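Local coordinates for Lmo0305 protein (Listeria monocytogenes, PDB 3PJ0) that is of unknown function but belongs to the beta-eliminating lyase family of the PLP-dependent aminotransferase-like fold and carries covalently bound pyridoxal phosphate, at residues T5-S9 with I306-I310; L126-K132 with K162-Y166; E262-A267 with V336-A341; N290-F296 with V329-S335; E313-I318 with N347-V351. All blocks are in the same frame, centred on the assembly; numbering follows the deposited sequence. Where two conformers were deposited one is given.

Interaction 1 (T5-S9 with I306-I310); sequences TLKTS and ILTKI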
# COMPACT_ATOMS: atom_id res chain seq x y z
N THR A 5 -5.73 -3.63 -33.07
CA THR A 5 -5.62 -2.52 -34.03
C THR A 5 -6.09 -1.21 -33.36
O THR A 5 -5.42 -0.16 -33.47
CB THR A 5 -6.44 -2.78 -35.30
OG1 THR A 5 -6.01 -4.00 -35.95
CG2 THR A 5 -6.29 -1.61 -36.29
N LEU A 6 -7.22 -1.27 -32.65
CA LEU A 6 -7.76 -0.10 -31.93
C LEU A 6 -6.80 0.35 -30.84
O LEU A 6 -6.52 1.54 -30.69
CB LEU A 6 -9.13 -0.40 -31.31
CG LEU A 6 -9.84 0.77 -30.61
CD1 LEU A 6 -10.16 1.90 -31.57
CD2 LEU A 6 -11.11 0.31 -29.93
N LYS A 7 -6.31 -0.61 -30.05
CA LYS A 7 -5.36 -0.34 -28.96
C LYS A 7 -4.13 0.40 -29.50
O LYS A 7 -3.70 1.42 -28.94
CB LYS A 7 -4.91 -1.67 -28.32
CG LYS A 7 -3.84 -1.54 -27.24
CD LYS A 7 -2.90 -2.78 -27.19
CE LYS A 7 -1.91 -2.80 -28.40
NZ LYS A 7 -0.94 -3.93 -28.45
N THR A 8 -3.56 -0.12 -30.58
CA THR A 8 -2.36 0.44 -31.20
C THR A 8 -2.62 1.83 -31.75
O THR A 8 -1.82 2.74 -31.55
CB THR A 8 -1.82 -0.49 -32.32
OG1 THR A 8 -1.34 -1.71 -31.71
CG2 THR A 8 -0.69 0.16 -33.11
N SER A 9 -3.76 1.99 -32.43
CA SER A 9 -4.15 3.29 -32.98
C SER A 9 -4.28 4.35 -31.88
O SER A 9 -3.84 5.50 -32.02
CB SER A 9 -5.49 3.14 -33.69
OG SER A 9 -5.96 4.38 -34.17
N ILE A 306 -13.96 2.03 -37.47
CA ILE A 306 -14.24 3.46 -37.66
C ILE A 306 -13.35 4.31 -36.73
O ILE A 306 -12.69 5.24 -37.18
CB ILE A 306 -15.74 3.76 -37.41
CG1 ILE A 306 -16.58 3.12 -38.53
CG2 ILE A 306 -15.98 5.26 -37.33
CD1 ILE A 306 -18.12 3.16 -38.30
N LEU A 307 -13.31 3.97 -35.46
CA LEU A 307 -12.51 4.74 -34.52
C LEU A 307 -11.02 4.69 -34.88
O LEU A 307 -10.32 5.69 -34.77
CB LEU A 307 -12.75 4.28 -33.08
CG LEU A 307 -14.15 4.45 -32.47
CD1 LEU A 307 -14.11 4.09 -30.98
CD2 LEU A 307 -14.74 5.87 -32.67
N THR A 308 -10.53 3.54 -35.33
CA THR A 308 -9.13 3.42 -35.76
C THR A 308 -8.82 4.37 -36.91
O THR A 308 -7.81 5.08 -36.88
CB THR A 308 -8.82 1.97 -36.20
OG1 THR A 308 -9.00 1.11 -35.08
CG2 THR A 308 -7.39 1.81 -36.73
N LYS A 309 -9.69 4.40 -37.91
CA LYS A 309 -9.46 5.24 -39.06
C LYS A 309 -9.45 6.70 -38.63
O LYS A 309 -8.58 7.46 -39.06
CB LYS A 309 -10.55 5.02 -40.13
CG LYS A 309 -10.50 6.01 -41.29
CD LYS A 309 -11.54 5.70 -42.36
CE LYS A 309 -11.51 6.75 -43.47
NZ LYS A 309 -12.59 6.51 -44.47
N ILE A 310 -10.38 7.07 -37.75
CA ILE A 310 -10.50 8.46 -37.32
C ILE A 310 -9.31 8.90 -36.47
O ILE A 310 -8.82 10.00 -36.65
CB ILE A 310 -11.81 8.71 -36.55
CG1 ILE A 310 -13.01 8.55 -37.48
CG2 ILE A 310 -11.82 10.13 -35.98
CD1 ILE A 310 -14.36 8.69 -36.73

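Interaction 2 (L126-K132 with K162-Y166); sequences LTIDDIK and KISEY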
# COMPACT_ATOMS: atom_id res chain seq x y z
N LEU A 126 -29.92 3.04 -7.79
CA LEU A 126 -30.66 2.48 -6.66
C LEU A 126 -31.56 3.60 -6.14
O LEU A 126 -31.27 4.79 -6.33
CB LEU A 126 -29.71 2.01 -5.57
CG LEU A 126 -28.92 3.02 -4.71
CD1 LEU A 126 -29.76 3.67 -3.55
CD2 LEU A 126 -27.69 2.34 -4.10
N THR A 127 -32.66 3.23 -5.51
CA THR A 127 -33.55 4.23 -4.90
C THR A 127 -33.87 3.91 -3.45
O THR A 127 -33.62 2.79 -2.96
CB THR A 127 -34.89 4.31 -5.62
OG1 THR A 127 -35.60 3.10 -5.36
CG2 THR A 127 -34.69 4.54 -7.14
N ILE A 128 -34.42 4.90 -2.75
CA ILE A 128 -34.88 4.69 -1.37
C ILE A 128 -35.87 3.51 -1.31
O ILE A 128 -35.90 2.79 -0.31
CB ILE A 128 -35.49 5.97 -0.76
CG1 ILE A 128 -35.59 5.84 0.77
CG2 ILE A 128 -36.86 6.28 -1.40
CD1 ILE A 128 -35.97 7.13 1.50
N ASP A 129 -36.67 3.29 -2.37
CA ASP A 129 -37.62 2.18 -2.44
C ASP A 129 -36.89 0.82 -2.35
O ASP A 129 -37.40 -0.14 -1.77
CB ASP A 129 -38.45 2.22 -3.75
CG ASP A 129 -39.23 3.53 -3.93
OD1 ASP A 129 -40.48 3.45 -3.93
OD2 ASP A 129 -38.63 4.63 -4.08
N ASP A 130 -35.70 0.74 -2.93
CA ASP A 130 -34.92 -0.50 -2.87
C ASP A 130 -34.47 -0.78 -1.45
O ASP A 130 -34.49 -1.94 -1.00
CB ASP A 130 -33.68 -0.41 -3.76
CG ASP A 130 -34.04 -0.30 -5.23
OD1 ASP A 130 -34.98 -0.98 -5.68
OD2 ASP A 130 -33.37 0.50 -5.92
N ILE A 131 -34.05 0.27 -0.75
CA ILE A 131 -33.62 0.17 0.64
C ILE A 131 -34.80 -0.26 1.53
O ILE A 131 -34.65 -1.15 2.38
CB ILE A 131 -33.02 1.50 1.15
CG1 ILE A 131 -31.76 1.87 0.36
CG2 ILE A 131 -32.68 1.37 2.61
CD1 ILE A 131 -31.30 3.33 0.59
N LYS A 132 -35.95 0.37 1.32
CA LYS A 132 -37.19 0.04 2.05
C LYS A 132 -37.65 -1.39 1.79
O LYS A 132 -38.28 -1.98 2.66
CB LYS A 132 -38.32 1.04 1.69
CG LYS A 132 -38.16 2.42 2.31
CD LYS A 132 -39.33 3.38 1.96
CE LYS A 132 -39.22 4.73 2.68
NZ LYS A 132 -40.40 5.60 2.39
N LYS A 162 -33.21 12.43 1.53
CA LYS A 162 -34.24 11.50 2.00
C LYS A 162 -33.64 10.12 2.38
O LYS A 162 -34.07 9.46 3.33
CB LYS A 162 -35.36 11.41 0.96
CG LYS A 162 -36.11 12.73 0.83
CD LYS A 162 -37.07 12.80 -0.33
CE LYS A 162 -37.81 14.16 -0.28
NZ LYS A 162 -38.56 14.48 -1.53
N ILE A 163 -32.65 9.67 1.62
CA ILE A 163 -31.98 8.40 1.93
C ILE A 163 -31.26 8.51 3.28
O ILE A 163 -31.33 7.60 4.12
CB ILE A 163 -31.01 8.00 0.80
CG1 ILE A 163 -31.82 7.45 -0.38
CG2 ILE A 163 -30.00 7.00 1.32
CD1 ILE A 163 -30.98 7.09 -1.60
N SER A 164 -30.57 9.63 3.46
CA SER A 164 -29.84 9.92 4.70
C SER A 164 -30.79 9.95 5.88
O SER A 164 -30.54 9.33 6.91
CB SER A 164 -29.09 11.27 4.61
OG SER A 164 -28.26 11.47 5.75
N GLU A 165 -31.90 10.67 5.72
CA GLU A 165 -32.89 10.80 6.80
C GLU A 165 -33.49 9.43 7.18
O GLU A 165 -33.64 9.13 8.35
CB GLU A 165 -33.98 11.82 6.43
CG GLU A 165 -33.41 13.27 6.34
CD GLU A 165 -34.31 14.29 5.59
OE1 GLU A 165 -35.07 13.91 4.67
OE2 GLU A 165 -34.21 15.48 5.90
N TYR A 166 -33.77 8.59 6.19
CA TYR A 166 -34.35 7.28 6.46
C TYR A 166 -33.34 6.40 7.18
O TYR A 166 -33.68 5.72 8.17
CB TYR A 166 -34.79 6.60 5.17
CG TYR A 166 -35.30 5.20 5.38
CD1 TYR A 166 -36.59 4.96 5.86
CD2 TYR A 166 -34.49 4.11 5.09
CE1 TYR A 166 -37.05 3.67 6.04
CE2 TYR A 166 -34.93 2.82 5.27
CZ TYR A 166 -36.20 2.60 5.74
OH TYR A 166 -36.60 1.30 5.90
O HOH W 1 -35.13 -0.84 5.26

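Interaction 3 (E262-A267 with V336-A341); sequences EYFEAA and VGDAFA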
# COMPACT_ATOMS: atom_id res chain seq x y z
N GLU A 262 -14.74 23.24 -14.85
CA GLU A 262 -14.21 23.25 -16.22
C GLU A 262 -14.36 21.87 -16.90
O GLU A 262 -14.73 21.77 -18.09
CB GLU A 262 -12.73 23.66 -16.19
CG GLU A 262 -11.99 23.47 -17.50
CD GLU A 262 -10.48 23.64 -17.38
OE1 GLU A 262 -10.00 24.41 -16.52
OE2 GLU A 262 -9.78 23.01 -18.20
N TYR A 263 -14.02 20.81 -16.15
CA TYR A 263 -14.13 19.44 -16.68
C TYR A 263 -15.59 19.06 -16.89
O TYR A 263 -15.90 18.38 -17.84
CB TYR A 263 -13.51 18.36 -15.74
CG TYR A 263 -12.02 18.47 -15.43
CD1 TYR A 263 -11.12 19.08 -16.31
CD2 TYR A 263 -11.51 17.85 -14.29
CE1 TYR A 263 -9.77 19.13 -16.01
CE2 TYR A 263 -10.16 17.88 -14.00
CZ TYR A 263 -9.31 18.52 -14.85
OH TYR A 263 -7.97 18.50 -14.54
N PHE A 264 -16.47 19.50 -16.00
CA PHE A 264 -17.93 19.27 -16.13
C PHE A 264 -18.49 19.94 -17.38
O PHE A 264 -19.22 19.31 -18.14
CB PHE A 264 -18.62 19.75 -14.83
CG PHE A 264 -20.12 19.81 -14.88
CD1 PHE A 264 -20.89 18.74 -15.31
CD2 PHE A 264 -20.78 20.95 -14.40
CE1 PHE A 264 -22.30 18.83 -15.32
CE2 PHE A 264 -22.18 21.03 -14.37
CZ PHE A 264 -22.93 19.97 -14.82
N GLU A 265 -18.16 21.21 -17.59
CA GLU A 265 -18.62 21.94 -18.78
C GLU A 265 -18.10 21.32 -20.07
O GLU A 265 -18.84 21.20 -21.07
CB GLU A 265 -18.24 23.42 -18.70
CG GLU A 265 -19.02 24.17 -17.62
CD GLU A 265 -20.55 24.25 -17.88
OE1 GLU A 265 -20.95 24.59 -19.02
OE2 GLU A 265 -21.34 24.00 -16.93
N ALA A 266 -16.83 20.91 -20.03
CA ALA A 266 -16.19 20.29 -21.18
C ALA A 266 -16.86 18.98 -21.49
O ALA A 266 -17.18 18.71 -22.65
CB ALA A 266 -14.70 20.08 -20.91
N ALA A 267 -17.07 18.15 -20.46
CA ALA A 267 -17.77 16.87 -20.65
C ALA A 267 -19.16 17.06 -21.29
O ALA A 267 -19.56 16.27 -22.16
CB ALA A 267 -17.90 16.10 -19.31
N VAL A 336 -13.23 13.24 -18.60
CA VAL A 336 -12.51 14.45 -19.01
C VAL A 336 -11.53 14.90 -17.93
O VAL A 336 -11.83 14.87 -16.72
CB VAL A 336 -13.47 15.60 -19.39
CG1 VAL A 336 -12.70 16.90 -19.73
CG2 VAL A 336 -14.30 15.21 -20.60
N GLY A 337 -10.36 15.32 -18.37
CA GLY A 337 -9.28 15.78 -17.51
C GLY A 337 -8.48 16.83 -18.25
O GLY A 337 -9.02 17.52 -19.13
N ASP A 338 -7.19 16.93 -17.95
CA ASP A 338 -6.35 17.98 -18.57
C ASP A 338 -6.05 17.75 -20.06
O ASP A 338 -5.78 18.70 -20.80
CB ASP A 338 -4.99 18.15 -17.86
CG ASP A 338 -5.08 18.84 -16.50
OD1 ASP A 338 -6.12 19.38 -16.09
OD2 ASP A 338 -4.05 18.81 -15.81
N ALA A 339 -6.09 16.50 -20.52
CA ALA A 339 -5.79 16.21 -21.93
C ALA A 339 -6.77 16.89 -22.89
O ALA A 339 -6.38 17.41 -23.93
CB ALA A 339 -5.78 14.68 -22.18
N PHE A 340 -8.04 16.94 -22.52
CA PHE A 340 -9.06 17.53 -23.42
C PHE A 340 -8.72 18.95 -23.88
O PHE A 340 -8.83 19.26 -25.07
CB PHE A 340 -10.47 17.47 -22.81
CG PHE A 340 -11.52 18.03 -23.72
CD1 PHE A 340 -11.99 17.29 -24.80
CD2 PHE A 340 -12.02 19.32 -23.54
CE1 PHE A 340 -12.94 17.83 -25.68
CE2 PHE A 340 -12.97 19.87 -24.43
CZ PHE A 340 -13.44 19.12 -25.48
N ALA A 341 -8.24 19.78 -22.96
CA ALA A 341 -7.95 21.18 -23.27
C ALA A 341 -6.74 21.35 -24.18
O ALA A 341 -6.55 22.44 -24.72
CB ALA A 341 -7.78 22.00 -21.99

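Interaction 4 (N290-F296 with V329-S335); sequences NMFHVYF and VCAFEVS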
# COMPACT_ATOMS: atom_id res chain seq x y z
N ASN A 290 -17.64 14.92 -14.93
CA ASN A 290 -16.68 14.95 -16.01
C ASN A 290 -16.71 13.69 -16.89
O ASN A 290 -15.95 13.57 -17.85
CB ASN A 290 -15.28 15.12 -15.43
CG ASN A 290 -14.84 13.94 -14.67
OD1 ASN A 290 -15.64 13.36 -13.90
ND2 ASN A 290 -13.58 13.53 -14.87
N MSE A 291 -17.59 12.75 -16.55
CA MSE A 291 -17.62 11.48 -17.23
C MSE A 291 -18.97 11.13 -17.82
O MSE A 291 -20.00 11.72 -17.49
CB MSE A 291 -17.22 10.36 -16.27
CG MSE A 291 -18.23 10.03 -15.19
SE MSE A 291 -17.87 8.33 -14.30
CE MSE A 291 -18.19 7.16 -15.81
N PHE A 292 -18.93 10.13 -18.70
CA PHE A 292 -20.12 9.59 -19.34
C PHE A 292 -19.68 8.38 -20.16
O PHE A 292 -18.49 8.15 -20.34
CB PHE A 292 -20.87 10.64 -20.21
CG PHE A 292 -20.03 11.27 -21.27
CD1 PHE A 292 -19.90 10.68 -22.53
CD2 PHE A 292 -19.34 12.47 -21.02
CE1 PHE A 292 -19.10 11.28 -23.52
CE2 PHE A 292 -18.55 13.04 -22.00
CZ PHE A 292 -18.43 12.46 -23.24
N HIS A 293 -20.67 7.61 -20.61
CA HIS A 293 -20.45 6.47 -21.48
C HIS A 293 -21.06 6.79 -22.84
O HIS A 293 -22.08 7.43 -22.92
CB HIS A 293 -21.13 5.25 -20.87
CG HIS A 293 -20.40 4.71 -19.70
ND1 HIS A 293 -20.79 3.57 -19.03
CD2 HIS A 293 -19.27 5.13 -19.09
CE1 HIS A 293 -19.95 3.34 -18.04
NE2 HIS A 293 -18.99 4.26 -18.09
N VAL A 294 -20.42 6.35 -23.92
CA VAL A 294 -20.87 6.58 -25.31
C VAL A 294 -21.30 5.23 -25.87
O VAL A 294 -20.53 4.28 -25.82
CB VAL A 294 -19.71 7.16 -26.16
CG1 VAL A 294 -20.11 7.38 -27.61
CG2 VAL A 294 -19.17 8.48 -25.51
N TYR A 295 -22.51 5.15 -26.40
CA TYR A 295 -23.09 3.92 -26.90
C TYR A 295 -23.34 4.05 -28.38
O TYR A 295 -23.80 5.10 -28.85
CB TYR A 295 -24.42 3.63 -26.20
CG TYR A 295 -24.32 2.91 -24.89
CD1 TYR A 295 -23.89 3.56 -23.73
CD2 TYR A 295 -24.69 1.57 -24.80
CE1 TYR A 295 -23.80 2.89 -22.51
CE2 TYR A 295 -24.63 0.88 -23.58
CZ TYR A 295 -24.18 1.55 -22.43
OH TYR A 295 -24.09 0.87 -21.23
N PHE A 296 -23.09 2.96 -29.10
CA PHE A 296 -23.25 2.91 -30.53
C PHE A 296 -24.23 1.84 -30.94
O PHE A 296 -24.32 0.79 -30.28
CB PHE A 296 -21.92 2.56 -31.18
CG PHE A 296 -20.86 3.58 -30.99
CD1 PHE A 296 -20.05 3.55 -29.87
CD2 PHE A 296 -20.64 4.55 -31.97
CE1 PHE A 296 -19.05 4.47 -29.70
CE2 PHE A 296 -19.65 5.50 -31.81
CZ PHE A 296 -18.85 5.47 -30.68
N VAL A 329 -24.46 -3.68 -30.42
CA VAL A 329 -24.30 -2.50 -29.58
C VAL A 329 -23.01 -2.60 -28.78
O VAL A 329 -22.68 -3.65 -28.24
CB VAL A 329 -25.50 -2.31 -28.61
CG1 VAL A 329 -25.25 -1.15 -27.67
CG2 VAL A 329 -26.79 -2.08 -29.37
N CYS A 330 -22.25 -1.51 -28.75
CA CYS A 330 -21.03 -1.44 -27.96
C CYS A 330 -20.93 -0.06 -27.31
O CYS A 330 -21.67 0.88 -27.69
CB CYS A 330 -19.79 -1.72 -28.81
SG CYS A 330 -19.52 -0.50 -30.12
N ALA A 331 -20.00 0.07 -26.36
CA ALA A 331 -19.82 1.33 -25.64
C ALA A 331 -18.41 1.52 -25.09
O ALA A 331 -17.64 0.57 -25.02
CB ALA A 331 -20.85 1.39 -24.46
N PHE A 332 -18.12 2.75 -24.66
CA PHE A 332 -16.87 3.06 -23.97
C PHE A 332 -17.09 4.24 -23.07
O PHE A 332 -18.10 4.94 -23.17
CB PHE A 332 -15.68 3.33 -24.91
CG PHE A 332 -15.81 4.59 -25.70
CD1 PHE A 332 -15.37 5.79 -25.19
CD2 PHE A 332 -16.36 4.59 -26.97
CE1 PHE A 332 -15.50 6.96 -25.94
CE2 PHE A 332 -16.43 5.74 -27.71
CZ PHE A 332 -16.02 6.93 -27.18
N GLU A 333 -16.16 4.41 -22.14
CA GLU A 333 -16.22 5.48 -21.17
C GLU A 333 -15.24 6.62 -21.48
O GLU A 333 -14.10 6.38 -21.89
CB GLU A 333 -15.87 4.89 -19.79
CG GLU A 333 -15.64 5.84 -18.68
CD GLU A 333 -15.43 5.11 -17.39
OE1 GLU A 333 -16.44 4.65 -16.82
OE2 GLU A 333 -14.24 4.95 -16.98
N VAL A 334 -15.68 7.86 -21.21
CA VAL A 334 -14.84 9.04 -21.29
C VAL A 334 -14.83 9.75 -19.94
O VAL A 334 -15.91 9.94 -19.34
CB VAL A 334 -15.40 10.11 -22.27
CG1 VAL A 334 -14.39 11.28 -22.39
CG2 VAL A 334 -15.75 9.52 -23.62
N SER A 335 -13.64 10.03 -19.40
CA SER A 335 -13.50 10.85 -18.20
C SER A 335 -12.64 12.04 -18.58
O SER A 335 -11.46 11.89 -18.86
CB SER A 335 -12.88 10.09 -17.01
OG SER A 335 -13.68 8.97 -16.66

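Interaction 5 (E313-I318 with N347-V351); sequences ETGVGI and NLELV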
# COMPACT_ATOMS: atom_id res chain seq x y z
N GLU A 313 -6.22 9.44 -38.67
CA GLU A 313 -6.34 10.61 -39.55
C GLU A 313 -6.41 11.98 -38.82
O GLU A 313 -6.15 13.01 -39.45
CB GLU A 313 -7.55 10.43 -40.48
CG GLU A 313 -7.33 9.28 -41.50
CD GLU A 313 -8.56 8.89 -42.32
OE1 GLU A 313 -9.65 9.46 -42.12
OE2 GLU A 313 -8.42 7.99 -43.18
N THR A 314 -6.77 11.98 -37.54
CA THR A 314 -6.82 13.22 -36.72
C THR A 314 -5.82 13.36 -35.57
O THR A 314 -5.61 14.48 -35.08
CB THR A 314 -8.22 13.38 -36.09
OG1 THR A 314 -8.42 12.41 -35.05
CG2 THR A 314 -9.30 13.23 -37.16
N GLY A 315 -5.23 12.26 -35.11
CA GLY A 315 -4.30 12.30 -33.97
C GLY A 315 -4.99 12.42 -32.63
O GLY A 315 -4.34 12.65 -31.62
N VAL A 316 -6.32 12.27 -32.60
CA VAL A 316 -7.10 12.37 -31.37
C VAL A 316 -7.59 11.00 -30.92
O VAL A 316 -8.44 10.41 -31.56
CB VAL A 316 -8.37 13.26 -31.54
CG1 VAL A 316 -9.14 13.30 -30.23
CG2 VAL A 316 -8.03 14.68 -32.02
N GLY A 317 -7.06 10.51 -29.80
CA GLY A 317 -7.51 9.26 -29.18
C GLY A 317 -8.93 9.33 -28.62
O GLY A 317 -9.21 10.13 -27.72
N ILE A 318 -9.82 8.50 -29.16
CA ILE A 318 -11.21 8.43 -28.71
C ILE A 318 -11.33 7.37 -27.62
O ILE A 318 -11.73 7.66 -26.49
CB ILE A 318 -12.15 8.06 -29.87
CG1 ILE A 318 -12.08 9.12 -30.96
CG2 ILE A 318 -13.59 7.90 -29.34
CD1 ILE A 318 -12.49 10.46 -30.51
N ASN A 347 -8.51 19.70 -35.01
CA ASN A 347 -8.47 18.25 -34.87
C ASN A 347 -9.76 17.73 -34.23
O ASN A 347 -10.34 16.73 -34.68
CB ASN A 347 -7.25 17.79 -34.08
CG ASN A 347 -5.95 18.29 -34.68
OD1 ASN A 347 -5.72 19.50 -34.74
ND2 ASN A 347 -5.08 17.37 -35.07
N LEU A 348 -10.20 18.42 -33.17
CA LEU A 348 -11.42 18.08 -32.44
C LEU A 348 -12.63 18.14 -33.38
O LEU A 348 -13.39 17.19 -33.46
CB LEU A 348 -11.57 18.99 -31.21
CG LEU A 348 -12.78 18.85 -30.28
CD1 LEU A 348 -12.92 17.42 -29.75
CD2 LEU A 348 -12.69 19.86 -29.13
N GLU A 349 -12.78 19.24 -34.14
CA GLU A 349 -13.88 19.38 -35.12
C GLU A 349 -13.84 18.25 -36.13
O GLU A 349 -14.88 17.69 -36.50
CB GLU A 349 -13.79 20.69 -35.93
CG GLU A 349 -14.05 21.95 -35.14
CD GLU A 349 -15.44 21.98 -34.49
OE1 GLU A 349 -16.37 21.30 -35.01
OE2 GLU A 349 -15.59 22.69 -33.46
N LEU A 350 -12.64 17.89 -36.57
CA LEU A 350 -12.47 16.88 -37.60
C LEU A 350 -12.93 15.49 -37.15
O LEU A 350 -13.53 14.75 -37.93
CB LEU A 350 -11.03 16.85 -38.08
CG LEU A 350 -10.68 16.00 -39.30
CD1 LEU A 350 -11.51 16.37 -40.54
CD2 LEU A 350 -9.19 16.17 -39.58
N VAL A 351 -12.65 15.17 -35.88
CA VAL A 351 -13.06 13.91 -35.28
C VAL A 351 -14.55 13.67 -35.47
O VAL A 351 -14.96 12.60 -35.90
CB VAL A 351 -12.76 13.88 -33.75
CG1 VAL A 351 -13.62 12.82 -33.05
CG2 VAL A 351 -11.27 13.68 -33.51

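Interaction 1 (T5-S9 with I306-I310)
Thr308 meets three residues of helix 2-11: Thr5, Leu6 and Ser9. The methyls of the two threonines touch, Thr5 CG2 to Thr308 CG2 at 3.6 Å, and the side chains cross at about a right angle. Thr308 CG2 also lies 3.8 Å from Ser9 CB, so this methyl sits between residues one helical turn apart. Leu6 reaches across with one branch, CD1, which rests 3.8 Å from Leu307 CB. Its CG is anti to the backbone N (chi1 -176°), and this swings the branched end toward the partner helix. Leu322 packs against both leucines.

The contact joins the N-terminal helix 2-11 to helix 300-314 of the C-terminal part of the chain. The axes of segments 5-9 and 306-310 are 25° apart, with a closest approach of 9.1 Å. The small Thr308, Thr5 and Ser9 side chains are consistent with this spacing.

The polar atoms form no hydrogen bond between the two segments. Thr308 OG1 lies 3.6 Å from Leu6 CA, but it is bonded to Gly304 O in its own helix. Ser9 OG comes to 3.4 Å from Thr308 O. Its hydrogen-bond partners are Asp312 and Gln311, just beyond 306-310, and Thr5 OG1 is bonded to Gly1 O.

Interaction 2 (L126-K132 with K162-Y166)
Ile128 pushes its CD1 methyl into a hollow on helix 157-170, between the backbone of Lys162 and the side chain of Tyr166. The methyl lies 3.5 Å from Lys162 O and 3.9 Å from Tyr166 CB. Its branch CG1 is anti to the backbone N (chi1 -164°), which carries the tip forward into this notch.

Ile163 is the bump from the other side. It enters among three apolar side chains, and three of its carbons each meet a different one: CG1 faces Ile128 CB, CG2 faces Ile131 CD1, and CD1 faces Leu126 CD1.

The Tyr166 ring lies against the end of the short helix. Lys132 lays its extended aliphatic chain over one ring face, with CG 4.0 Å from Tyr166 CZ. Ile131 CG2 comes in obliquely, 3.8 Å from Tyr166 CE2. Helix 128-132 and segment 162-166 run 21° apart, in what is probably the large coenzyme-binding domain of this fold; Ile163 also packs on Leu174 of the central sheet. Thr127 and Asp130 form a capping box, in which the bond from Asp130 N to Thr127 OG1 is weak.

One water bridges the two segments. It donates to Ile131 O at 2.9 Å and is hydrogen-bonded to Tyr166 OH at 2.7 Å. With no direct hydrogen bond across it, the contact probably depends on side-chain fit, and the water ties down the hydroxyl end of the ring.

Interaction 3 (E262-A267 with V336-A341)
Asp338 OD1 is gripped by two groups. Tyr263 OH donates to it at 2.6 Å, and Lys259 forms a salt bridge with the same oxygen. Arg256 pairs with the other carboxylate oxygen, OD2. The phenol hydroxyl approaches from above the carboxylate plane, 49° out of it, while OD1 itself lies near the plane of the tyrosine ring. The two positive charges would probably favour an ionised carboxylate.

The Tyr263 ring lies against the backbone after strand 329-335. Gly337 CA sits over one face in a CH-pi contact, 3.8 Å from the Tyr263 ring centroid, and Val336 O lies over the same face. The Gly337 backbone comes close: Tyr263 CE1 is 3.5 Å from Gly337 C.

This contact holds helix 260-275 to the connection between strand 329-335 and helix 345-358. It packs the strand exit against a helix that covers the small antiparallel sheet.

Val336 splits its two methyls over the next turn of the helix. CG1 meets Ala266 CB at 3.9 Å, and CG2 meets Ala267 CA at 3.8 Å. Ala266 CB also touches the Phe340 ring obliquely, 3.8 Å from Phe340 CD2. Phe340 CG stands anti to the backbone N (chi1 -179°), which brings the ring to the small alanine.

Interaction 4 (N290-F296 with V329-S335)
His293 NE2 donates to Glu333 OE1 at 2.9 Å, with an N-H...O angle of 162°. The oxygen lies in the imidazole plane and is met on its anti side. Arg148 forms a salt bridge to the same oxygen, so OE1 has two partners. A bound (4R)-2-methylpentane-2,4-diol, probably from the crystallisation liquor, lies about 4 Å from the His293 side chain.

Backbone bonds join the strands at Phe292-Val334, Val294-Phe332 and Phe296-Cys330. Val294 N to Phe332 O is 2.8 Å; Cys330 N to Phe296 O is weak at 3.5 Å. Met291 (a selenomethionine), His293 and Tyr295 form non-hydrogen-bonded pairs with Ser335, Glu333 and Ala331. These are the two central strands of the antiparallel four-stranded sheet of the smaller domain. Strand 280-283 flanks 291-296, and strand 323-326 flanks 329-335.

On the face with His293, Ala331 CB stands over the centre of the Tyr295 ring, 3.6 Å from its centroid. Val329 CG1 meets the edge of that ring.

The face with Phe292 carries a row of rings. Val334 CB lies over Phe292, 4.2 Å from the ring centroid. The chi1 of Phe332, 68°, places CG between the backbone N and carbonyl carbon; this turns the ring alongside Val294, whose CB lies over its face, 4.1 Å from the Phe332 centroid. Phe296 CE1 touches Phe332 CE2 at 3.5 Å. Helices 260-275 and 300-314 pack against this face.

Interaction 5 (E313-I318 with N347-V351)
Asn347 ND2 donates to Thr314 O at 2.9 Å, and the N-H...O angle of 172° makes the bond almost straight. The oxygen lies in the plane of the amide. The donor is tilted 16° from the carbonyl plane. This bond ties the last turn of helix 300-314 to the start of helix 345-358.

A second polar group shapes the turn. Thr314 OG1 accepts from Val316 N at 3.2 Å, which is an ST turn, and it is also bonded to Ile310 O. Its chi1 of 72° sets OG1 between the backbone N and the carbonyl carbon, close to the chain that follows. Gly315, with positive phi, is the first residue to leave the helical conformation. The chain then enters strand 316-317, which pairs in parallel with strand 15-16 near the N terminus. The contact thus packs a helix-to-strand turn against the C-terminal helix.

Van der Waals contacts complete the interface. Val351 CG2 lies in a notch between Thr314 and Val316, 3.5 Å from Thr314 OG1 and 3.5 Å from Val316 CB. The other methyl, CG1, meets Ile318 CD1 tip to tip at 3.6 Å. Leu350 packs on the threonine methyl, Thr314 CG2 to Leu350 CG at 3.8 Å. Val316 CG2 rests 3.8 Å from Asn347 CB.

Interactions 1, 3, 4 and 5 form a connected group, and interaction 2 stands apart on what is probably the large coenzyme-binding domain. Its centre is 43 Å from the centres of interactions 1 and 5, on the opposite side of the chain's centre. Interactions 1 and 5 share helix 300-314, with Leu307 touching Ile318. Interactions 4 and 5 meet where Phe332 CZ lies 3.4 Å from Ile318 CG2. Interactions 3 and 4 join where strand 329-335 ends: Val336 N probably bonds to Asn290 O at 2.9 Å. Phe340 packs on Leu348 between interactions 3 and 5. The diol, probably from the crystallisation liquor, lies beside interaction 4, whose centre is 28 Å from that of interaction 2.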